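Local coordinates for Vlm2 (Streptomyces tsusimaensis, PDB 6ECB), which serves, through this thioesterase domain of a nonribosomal peptide synthetase, in making the depsipeptide valinomycin, the full-length synthetase probably also binding phosphopantetheine, at residues Y83-M89 / H218-Y222. Sequence-based numbering, arbitrary orientation.
Sequences YPSFEEM and HQLMY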
ATOM      1  N   TYR A  83      -6.634  12.834 -10.229  1.00 22.85           N
ATOM      2  CA  TYR A  83      -5.279  13.042  -9.716  1.00 22.22           C
ATOM      3  C   TYR A  83      -5.412  13.848  -8.429  1.00 21.70           C
ATOM      4  O   TYR A  83      -5.321  15.082  -8.424  1.00 22.41           O
ATOM      5  CB  TYR A  83      -4.405  13.749 -10.750  1.00 23.31           C
ATOM      6  CG  TYR A  83      -4.367  13.010 -12.057  1.00 24.05           C
ATOM      7  CD1 TYR A  83      -3.708  11.795 -12.152  1.00 23.42           C
ATOM      8  CD2 TYR A  83      -5.026  13.481 -13.173  1.00 25.47           C
ATOM      9  CE1 TYR A  83      -3.673  11.090 -13.333  1.00 24.20           C
ATOM     10  CE2 TYR A  83      -4.986  12.785 -14.371  1.00 26.28           C
ATOM     11  CZ  TYR A  83      -4.314  11.571 -14.438  1.00 25.61           C
ATOM     12  OH  TYR A  83      -4.266  10.853 -15.625  1.00 26.51           O
ATOM     13  N   PRO A  84      -5.660  13.183  -7.317  1.00 20.59           N
ATOM     14  CA  PRO A  84      -5.903  13.909  -6.072  1.00 20.23           C
ATOM     15  C   PRO A  84      -4.622  14.444  -5.470  1.00 19.90           C
ATOM     16  O   PRO A  84      -3.543  13.858  -5.613  1.00 20.23           O
ATOM     17  CB  PRO A  84      -6.520  12.849  -5.148  1.00 21.23           C
ATOM     18  CG  PRO A  84      -6.158  11.563  -5.723  1.00 30.03           C
ATOM     19  CD  PRO A  84      -5.780  11.727  -7.162  1.00 19.79           C
ATOM     20  N   SER A  85      -4.766  15.542  -4.748  1.00 23.12           N
ATOM     21  CA  SER A  85      -3.717  15.948  -3.819  1.00 20.19           C
ATOM     22  C   SER A  85      -3.595  14.881  -2.728  1.00 18.70           C
ATOM     23  O   SER A  85      -4.471  14.030  -2.550  1.00 19.01           O
ATOM     24  CB  SER A  85      -4.038  17.303  -3.198  1.00 24.02           C
ATOM     25  OG  SER A  85      -5.134  17.153  -2.306  1.00 22.73           O
ATOM     26  N   PHE A  86      -2.494  14.928  -1.970  1.00 20.90           N
ATOM     27  CA  PHE A  86      -2.353  13.998  -0.851  1.00 20.15           C
ATOM     28  C   PHE A  86      -3.534  14.112   0.106  1.00 18.23           C
ATOM     29  O   PHE A  86      -4.119  13.099   0.507  1.00 18.76           O
ATOM     30  CB  PHE A  86      -1.039  14.250  -0.104  1.00 21.30           C
ATOM     31  CG  PHE A  86      -0.844  13.359   1.090  1.00 17.78           C
ATOM     32  CD1 PHE A  86      -0.962  13.876   2.364  1.00 21.33           C
ATOM     33  CD2 PHE A  86      -0.538  12.018   0.951  1.00 17.83           C
ATOM     34  CE1 PHE A  86      -0.778  13.083   3.474  1.00 19.58           C
ATOM     35  CE2 PHE A  86      -0.342  11.207   2.079  1.00 18.75           C
ATOM     36  CZ  PHE A  86      -0.479  11.761   3.346  1.00 18.24           C
ATOM     37  N   GLU A  87      -3.916  15.355   0.455  1.00 20.37           N
ATOM     38  CA  GLU A  87      -5.034  15.559   1.379  1.00 20.80           C
ATOM     39  C   GLU A  87      -6.340  15.023   0.799  1.00 18.70           C
ATOM     40  O   GLU A  87      -7.117  14.364   1.506  1.00 22.23           O
ATOM     41  CB  GLU A  87      -5.168  17.053   1.727  1.00 23.11           C
ATOM     42  N   GLU A  88      -6.581  15.265  -0.495  1.00 21.27           N
ATOM     43  CA  GLU A  88      -7.771  14.729  -1.156  1.00 23.36           C
ATOM     44  C   GLU A  88      -7.771  13.203  -1.148  1.00 21.57           C
ATOM     45  O   GLU A  88      -8.817  12.568  -0.958  1.00 20.43           O
ATOM     46  CB  GLU A  88      -7.851  15.255  -2.593  1.00 22.41           C
ATOM     47  CG  GLU A  88      -8.152  16.753  -2.686  1.00 24.23           C
ATOM     48  CD  GLU A  88      -7.986  17.332  -4.067  1.00 33.66           C
ATOM     49  OE1 GLU A  88      -7.354  16.712  -4.931  1.00 25.23           O
ATOM     50  OE2 GLU A  88      -8.507  18.429  -4.303  1.00 36.96           O
ATOM     51  N   MET A  89      -6.606  12.595  -1.382  1.00 18.95           N
ATOM     52  CA  MET A  89      -6.500  11.141  -1.357  1.00 17.49           C
ATOM     53  C   MET A  89      -6.825  10.585   0.021  1.00 18.30           C
ATOM     54  O   MET A  89      -7.557   9.584   0.147  1.00 18.13           O
ATOM     55  CB  MET A  89      -5.094  10.727  -1.799  1.00 19.14           C
ATOM     56  CG  MET A  89      -4.927   9.224  -1.971  1.00 19.81           C
ATOM     57  SD  MET A  89      -6.067   8.530  -3.210  1.00 19.80           S
ATOM     58  CE  MET A  89      -5.636   6.808  -2.971  1.00 24.94           C
ATOM     59  N   HIS A 218       1.917  10.898 -10.890  1.00 23.12           N
ATOM     60  CA  HIS A 218       1.380  12.038 -10.150  1.00 21.87           C
ATOM     61  C   HIS A 218       1.692  11.932  -8.658  1.00 20.70           C
ATOM     62  O   HIS A 218       2.144  12.897  -8.036  1.00 21.09           O
ATOM     63  CB  HIS A 218      -0.132  12.109 -10.364  1.00 21.92           C
ATOM     64  CG  HIS A 218      -0.825  13.071  -9.468  1.00 21.66           C
ATOM     65  ND1 HIS A 218      -0.771  14.434  -9.671  1.00 22.59           N
ATOM     66  CD2 HIS A 218      -1.600  12.878  -8.376  1.00 20.72           C
ATOM     67  CE1 HIS A 218      -1.468  15.040  -8.724  1.00 22.21           C
ATOM     68  NE2 HIS A 218      -1.983  14.119  -7.928  1.00 21.08           N
ATOM     69  N   GLN A 219       1.438  10.771  -8.066  1.00 19.74           N
ATOM     70  CA  GLN A 219       1.602  10.637  -6.621  1.00 20.26           C
ATOM     71  C   GLN A 219       3.069  10.537  -6.227  1.00 19.62           C
ATOM     72  O   GLN A 219       3.435  10.885  -5.091  1.00 20.11           O
ATOM     73  CB  GLN A 219       0.834   9.426  -6.122  1.00 19.69           C
ATOM     74  CG  GLN A 219      -0.671   9.572  -6.297  1.00 17.89           C
ATOM     75  CD  GLN A 219      -1.440   8.533  -5.573  1.00 18.55           C
ATOM     76  OE1 GLN A 219      -1.263   7.338  -5.811  1.00 19.00           O
ATOM     77  NE2 GLN A 219      -2.310   8.968  -4.654  1.00 19.87           N
ATOM     78  N   LEU A 220       3.912  10.076  -7.138  1.00 20.66           N
ATOM     79  CA  LEU A 220       5.349  10.129  -6.887  1.00 24.53           C
ATOM     80  C   LEU A 220       5.862  11.549  -6.758  1.00 25.61           C
ATOM     81  O   LEU A 220       6.966  11.735  -6.245  1.00 24.34           O
ATOM     82  CB  LEU A 220       6.113   9.406  -8.000  1.00 28.78           C
ATOM     83  CG  LEU A 220       5.988   7.880  -7.957  1.00 26.25           C
ATOM     84  CD1 LEU A 220       6.668   7.256  -9.143  1.00 29.92           C
ATOM     85  CD2 LEU A 220       6.561   7.304  -6.643  1.00 29.37           C
ATOM     86  N   MET A 221       5.113  12.566  -7.224  1.00 21.27           N
ATOM     87  CA  MET A 221       5.504  13.941  -7.029  1.00 21.72           C
ATOM     88  C   MET A 221       4.986  14.553  -5.735  1.00 25.58           C
ATOM     89  O   MET A 221       5.270  15.717  -5.486  1.00 25.16           O
ATOM     90  CB  MET A 221       5.015  14.813  -8.214  1.00 28.44           C
ATOM     91  CG  MET A 221       5.443  14.306  -9.530  1.00 36.64           C
ATOM     92  SD  MET A 221       4.853  15.432 -10.853  1.00 46.07           S
ATOM     93  CE  MET A 221       4.858  14.297 -12.216  1.00 51.85           C
ATOM     94  N   TYR A 222       4.242  13.819  -4.902  1.00 19.80           N
ATOM     95  CA  TYR A 222       3.851  14.353  -3.595  1.00 22.46           C
ATOM     96  C   TYR A 222       5.092  14.790  -2.820  1.00 27.98           C
ATOM     97  O   TYR A 222       6.140  14.143  -2.887  1.00 27.78           O
ATOM     98  CB  TYR A 222       3.101  13.325  -2.777  1.00 20.90           C
ATOM     99  CG  TYR A 222       1.681  13.000  -3.194  1.00 17.89           C
ATOM    100  CD1 TYR A 222       0.962  13.819  -4.061  1.00 18.83           C
ATOM    101  CD2 TYR A 222       1.065  11.888  -2.685  1.00 18.38           C
ATOM    102  CE1 TYR A 222      -0.364  13.492  -4.409  1.00 19.62           C
ATOM    103  CE2 TYR A 222      -0.223  11.565  -3.004  1.00 18.74           C
ATOM    104  CZ  TYR A 222      -0.936  12.370  -3.873  1.00 17.68           C
ATOM    105  OH  TYR A 222      -2.233  11.965  -4.152  1.00 18.90           O
TER
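Tyr222 and His218 share one acceptor, the carbonyl oxygen of Pro84, and reach it from opposite faces of the carbonyl plane. Proline suits this spot: with no N-H to donate and a ring-restrained phi, it fits the extended residue leading into the N-cap, and its carbonyl oxygen faces 218-222. There Ser85 OG accepts from Glu88 N, and Ser85 N gives its hydrogen to Glu88 OE1, a capping box that fixes the first turn of helix 86-97.

In Tyr222, CB starts toward the helix start, and CG lies anti to the carbonyl carbon (chi1 -73°), placing the ring between Gln219 CA on one face and, on the opposite face, Phe86 CB, 4.0 Å from the centroid of the Tyr222 ring in a CH-pi contact. The edge of Phe86, at CD2, points at the face of Tyr222 by its CD2 and CE2, the planes 78° apart in an offset edge-to-face pair. Tyr222 CE1 lies 3.5 Å from Phe86 N. At the tip, Tyr222 OH donates to Pro84 O at 2.7 Å and accepts from Gln219 NE2 at 3.0 Å, nearly straight and in the amide plane. Tyrosine thus supplies both an apolar ring and a two-way hydroxyl; a phenylalanine here would probably keep the ring packing but leave Gln219 NE2 without its acceptor and Pro84 O with one donor fewer.

Histidine suits position 218 by offering an in-plane N-H and a flat face: His218 NE2 donates to Pro84 O at 2.8 Å, while Tyr83 CB rests 3.6 Å from the centroid of the His218 ring. Gln219 suits its buried place by using both amide ends, since OE1 accepts from Gly48 N.

The contact joins His218 and Gln219 of helix 206-220, and the following Tyr222, to the N-terminal turn of helix 86-97 and the residues before it, in an alpha/beta-hydrolase fold whose helices between strands 134-137 and 237-241 probably correspond to the thioesterase lid.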